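Local coordinates for protein transcriptional activator, putative (Pyrococcus furiosus, PDB 1RTW) that is of unknown function but is a putative transcriptional activator of the all-helical TENA/THI-4/PQQC family, at residues Ile73-Lys78 with Gly162-Arg167. Sequence-based numbering, arbitrary orientation.
Sequences IYYISK and GEYVKR
Tyr75 and Tyr164 meet in a T-shaped pair: the edge of the Tyr75 ring turns toward one face of the Tyr164 ring, with centroids 5.6 Å apart and planes at 73°. The touch falls near the root of Tyr164 rather than its hydroxyl end, since Tyr75 CE2 lies 4.0 Å from Tyr164 CD2 and equally near CG of that ring. Both tyrosines carry CG anti to the backbone N, which extends each ring toward the interface of helices 66-89 and 159-176. There the backbones stay well separated, the closest CA atoms, those of Tyr75 and Tyr164, being 9.4 Å apart, and side chains alone make the contact. Ile76 takes the outer half of the same ring. Its CB does not aim at the other helix, but CG1 sits beside the backbone N (chi1 -51°) and a second bend at chi2, -46°, brings the terminal methyl across: Ile76 CD1 lies 3.6 Å from Tyr164 CE2 and approaches the ring obliquely. Ile76 CG1 also comes within 3.8 Å of Tyr164 OH, leaving that oxygen beside hydrocarbon on this side. Its polar need is met by a hydrogen bond to Glu129 of helix 118-142, while Met54 of helix 33-60 touches both Ile76 and Tyr164. Phe161, nearly one turn back on helix 159-176, adds another edge-to-face partner for Tyr164. This is buried interhelical packing within the all-helical TENA/THI-4/PQQC fold. No hydrogen bond or salt bridge joins the two segments; they offer each other apolar packing and one edge-to-face pair, which the flanking helices complete, while the buried phenol, fixed at its far end by a carboxylate, probably has little freedom to swing.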
ATOM      1  N   ILE B  73     -12.611   8.557 -12.223  1.00 19.56           N
ATOM      2  CA  ILE B  73     -13.180   7.537 -11.339  1.00 17.23           C
ATOM      3  C   ILE B  73     -14.699   7.678 -11.273  1.00 16.86           C
ATOM      4  O   ILE B  73     -15.426   6.678 -11.347  1.00 14.89           O
ATOM      5  CB  ILE B  73     -12.572   7.605  -9.940  1.00 15.97           C
ATOM      6  CG1 ILE B  73     -11.112   7.156 -10.008  1.00 16.56           C
ATOM      7  CG2 ILE B  73     -13.361   6.738  -8.961  1.00 15.65           C
ATOM      8  CD1 ILE B  73     -10.384   7.245  -8.670  1.00 16.58           C
ATOM      9  N   TYR B  74     -15.172   8.921 -11.196  1.00 15.32           N
ATOM     10  CA  TYR B  74     -16.603   9.188 -11.150  1.00 16.77           C
ATOM     11  C   TYR B  74     -17.237   8.719 -12.465  1.00 17.19           C
ATOM     12  O   TYR B  74     -18.262   8.041 -12.457  1.00 16.37           O
ATOM     13  CB  TYR B  74     -16.862  10.682 -10.932  1.00 21.22           C
ATOM     14  CG  TYR B  74     -18.328  11.039 -10.832  1.00 24.91           C
ATOM     15  CD1 TYR B  74     -19.132  10.510  -9.819  1.00 27.61           C
ATOM     16  CD2 TYR B  74     -18.923  11.872 -11.773  1.00 25.70           C
ATOM     17  CE1 TYR B  74     -20.497  10.802  -9.753  1.00 30.35           C
ATOM     18  CE2 TYR B  74     -20.280  12.172 -11.715  1.00 28.23           C
ATOM     19  CZ  TYR B  74     -21.061  11.634 -10.707  1.00 30.29           C
ATOM     20  OH  TYR B  74     -22.404  11.924 -10.651  1.00 34.86           O
ATOM     21  N   TYR B  75     -16.597   9.061 -13.583  1.00 16.72           N
ATOM     22  CA  TYR B  75     -17.055   8.678 -14.917  1.00 17.62           C
ATOM     23  C   TYR B  75     -17.117   7.149 -15.067  1.00 18.84           C
ATOM     24  O   TYR B  75     -18.186   6.598 -15.357  1.00 20.19           O
ATOM     25  CB  TYR B  75     -16.128   9.304 -15.965  1.00 16.44           C
ATOM     26  CG  TYR B  75     -16.375   8.895 -17.405  1.00 16.27           C
ATOM     27  CD1 TYR B  75     -17.626   9.066 -18.010  1.00 13.36           C
ATOM     28  CD2 TYR B  75     -15.342   8.338 -18.167  1.00 13.56           C
ATOM     29  CE1 TYR B  75     -17.839   8.686 -19.344  1.00 12.10           C
ATOM     30  CE2 TYR B  75     -15.538   7.960 -19.493  1.00 12.79           C
ATOM     31  CZ  TYR B  75     -16.779   8.135 -20.080  1.00 15.76           C
ATOM     32  OH  TYR B  75     -16.933   7.774 -21.406  1.00 15.72           O
ATOM     33  N   ILE B  76     -16.000   6.474 -14.787  1.00 17.36           N
ATOM     34  CA  ILE B  76     -15.915   5.012 -14.882  1.00 15.91           C
ATOM     35  C   ILE B  76     -16.880   4.299 -13.915  1.00 15.24           C
ATOM     36  O   ILE B  76     -17.372   3.215 -14.226  1.00 12.74           O
ATOM     37  CB  ILE B  76     -14.462   4.496 -14.606  1.00 16.88           C
ATOM     38  CG1 ILE B  76     -13.430   5.237 -15.459  1.00 17.03           C
ATOM     39  CG2 ILE B  76     -14.355   3.020 -14.875  1.00 18.97           C
ATOM     40  CD1 ILE B  76     -13.795   5.387 -16.878  1.00 18.12           C
ATOM     41  N   SER B  77     -17.128   4.890 -12.743  1.00 15.55           N
ATOM     42  CA  SER B  77     -18.045   4.299 -11.751  1.00 17.30           C
ATOM     43  C   SER B  77     -19.470   4.180 -12.307  1.00 18.47           C
ATOM     44  O   SER B  77     -20.259   3.357 -11.840  1.00 18.33           O
ATOM     45  CB  SER B  77     -18.101   5.138 -10.473  1.00 15.33           C
ATOM     46  OG  SER B  77     -18.806   6.355 -10.692  1.00 15.33           O
ATOM     47  N   LYS B  78     -19.790   5.015 -13.291  1.00 19.08           N
ATOM     48  CA  LYS B  78     -21.108   4.994 -13.917  1.00 22.51           C
ATOM     49  C   LYS B  78     -21.350   3.656 -14.613  1.00 22.81           C
ATOM     50  O   LYS B  78     -22.500   3.189 -14.703  1.00 20.71           O
ATOM     51  CB  LYS B  78     -21.251   6.159 -14.901  1.00 25.44           C
ATOM     52  CG  LYS B  78     -22.098   7.314 -14.380  1.00 31.69           C
ATOM     53  CD  LYS B  78     -21.788   7.659 -12.927  1.00 36.13           C
ATOM     54  CE  LYS B  78     -22.858   8.570 -12.323  1.00 40.77           C
ATOM     55  NZ  LYS B  78     -22.746   8.653 -10.835  1.00 42.10           N
ATOM     56  N   GLY B 162     -13.641   8.056 -26.106  1.00 26.34           N
ATOM     57  CA  GLY B 162     -12.455   8.266 -26.910  1.00 25.92           C
ATOM     58  C   GLY B 162     -11.679   9.493 -26.468  1.00 27.06           C
ATOM     59  O   GLY B 162     -10.455   9.549 -26.595  1.00 26.77           O
ATOM     60  N   GLU B 163     -12.396  10.486 -25.954  1.00 27.96           N
ATOM     61  CA  GLU B 163     -11.770  11.710 -25.480  1.00 29.41           C
ATOM     62  C   GLU B 163     -11.042  11.404 -24.178  1.00 27.62           C
ATOM     63  O   GLU B 163      -9.955  11.918 -23.920  1.00 27.74           O
ATOM     64  CB  GLU B 163     -12.821  12.807 -25.288  1.00 30.37           C
ATOM     65  CG  GLU B 163     -13.382  13.320 -26.610  1.00 37.43           C
ATOM     66  CD  GLU B 163     -14.517  14.315 -26.446  1.00 39.92           C
ATOM     67  OE1 GLU B 163     -15.377  14.125 -25.561  1.00 43.20           O
ATOM     68  OE2 GLU B 163     -14.555  15.290 -27.220  1.00 44.33           O
ATOM     69  N   TYR B 164     -11.657  10.548 -23.375  1.00 26.43           N
ATOM     70  CA  TYR B 164     -11.101  10.109 -22.107  1.00 25.05           C
ATOM     71  C   TYR B 164      -9.807   9.330 -22.389  1.00 25.98           C
ATOM     72  O   TYR B 164      -8.795   9.528 -21.715  1.00 27.54           O
ATOM     73  CB  TYR B 164     -12.145   9.249 -21.383  1.00 23.79           C
ATOM     74  CG  TYR B 164     -11.605   8.351 -20.293  1.00 22.55           C
ATOM     75  CD1 TYR B 164     -10.907   8.878 -19.207  1.00 21.25           C
ATOM     76  CD2 TYR B 164     -11.790   6.966 -20.354  1.00 19.68           C
ATOM     77  CE1 TYR B 164     -10.406   8.057 -18.215  1.00 20.61           C
ATOM     78  CE2 TYR B 164     -11.295   6.129 -19.364  1.00 19.74           C
ATOM     79  CZ  TYR B 164     -10.603   6.680 -18.297  1.00 22.20           C
ATOM     80  OH  TYR B 164     -10.112   5.863 -17.306  1.00 21.57           O
ATOM     81  N   VAL B 165      -9.835   8.486 -23.419  1.00 24.82           N
ATOM     82  CA  VAL B 165      -8.667   7.705 -23.809  1.00 27.62           C
ATOM     83  C   VAL B 165      -7.569   8.639 -24.309  1.00 30.72           C
ATOM     84  O   VAL B 165      -6.402   8.491 -23.944  1.00 26.89           O
ATOM     85  CB  VAL B 165      -9.014   6.678 -24.922  1.00 25.82           C
ATOM     86  CG1 VAL B 165      -7.750   6.053 -25.485  1.00 22.48           C
ATOM     87  CG2 VAL B 165      -9.916   5.595 -24.364  1.00 24.75           C
ATOM     88  N   LYS B 166      -7.959   9.612 -25.129  1.00 37.54           N
ATOM     89  CA  LYS B 166      -7.020  10.583 -25.678  1.00 43.54           C
ATOM     90  C   LYS B 166      -6.376  11.389 -24.551  1.00 40.47           C
ATOM     91  O   LYS B 166      -5.182  11.707 -24.603  1.00 38.76           O
ATOM     92  CB  LYS B 166      -7.741  11.523 -26.650  1.00 55.22           C
ATOM     93  CG  LYS B 166      -6.821  12.473 -27.412  1.00 67.82           C
ATOM     94  CD  LYS B 166      -5.911  11.735 -28.392  1.00 78.25           C
ATOM     95  CE  LYS B 166      -6.704  11.070 -29.515  1.00 84.72           C
ATOM     96  NZ  LYS B 166      -7.502  12.053 -30.304  1.00 92.92           N
ATOM     97  N   ARG B 167      -7.168  11.681 -23.523  1.00 36.67           N
ATOM     98  CA  ARG B 167      -6.706  12.440 -22.371  1.00 35.20           C
ATOM     99  C   ARG B 167      -5.662  11.645 -21.582  1.00 32.56           C
ATOM    100  O   ARG B 167      -4.676  12.216 -21.112  1.00 32.40           O
ATOM    101  CB  ARG B 167      -7.889  12.827 -21.481  1.00 37.16           C
ATOM    102  CG  ARG B 167      -7.568  13.884 -20.444  1.00 44.31           C
ATOM    103  CD  ARG B 167      -8.796  14.247 -19.605  1.00 49.89           C
ATOM    104  NE  ARG B 167      -8.476  15.258 -18.591  1.00 54.55           N
ATOM    105  CZ  ARG B 167      -9.247  15.566 -17.546  1.00 55.79           C
ATOM    106  NH1 ARG B 167     -10.407  14.944 -17.355  1.00 55.95           N
ATOM    107  NH2 ARG B 167      -8.855  16.498 -16.684  1.00 56.01           N
TER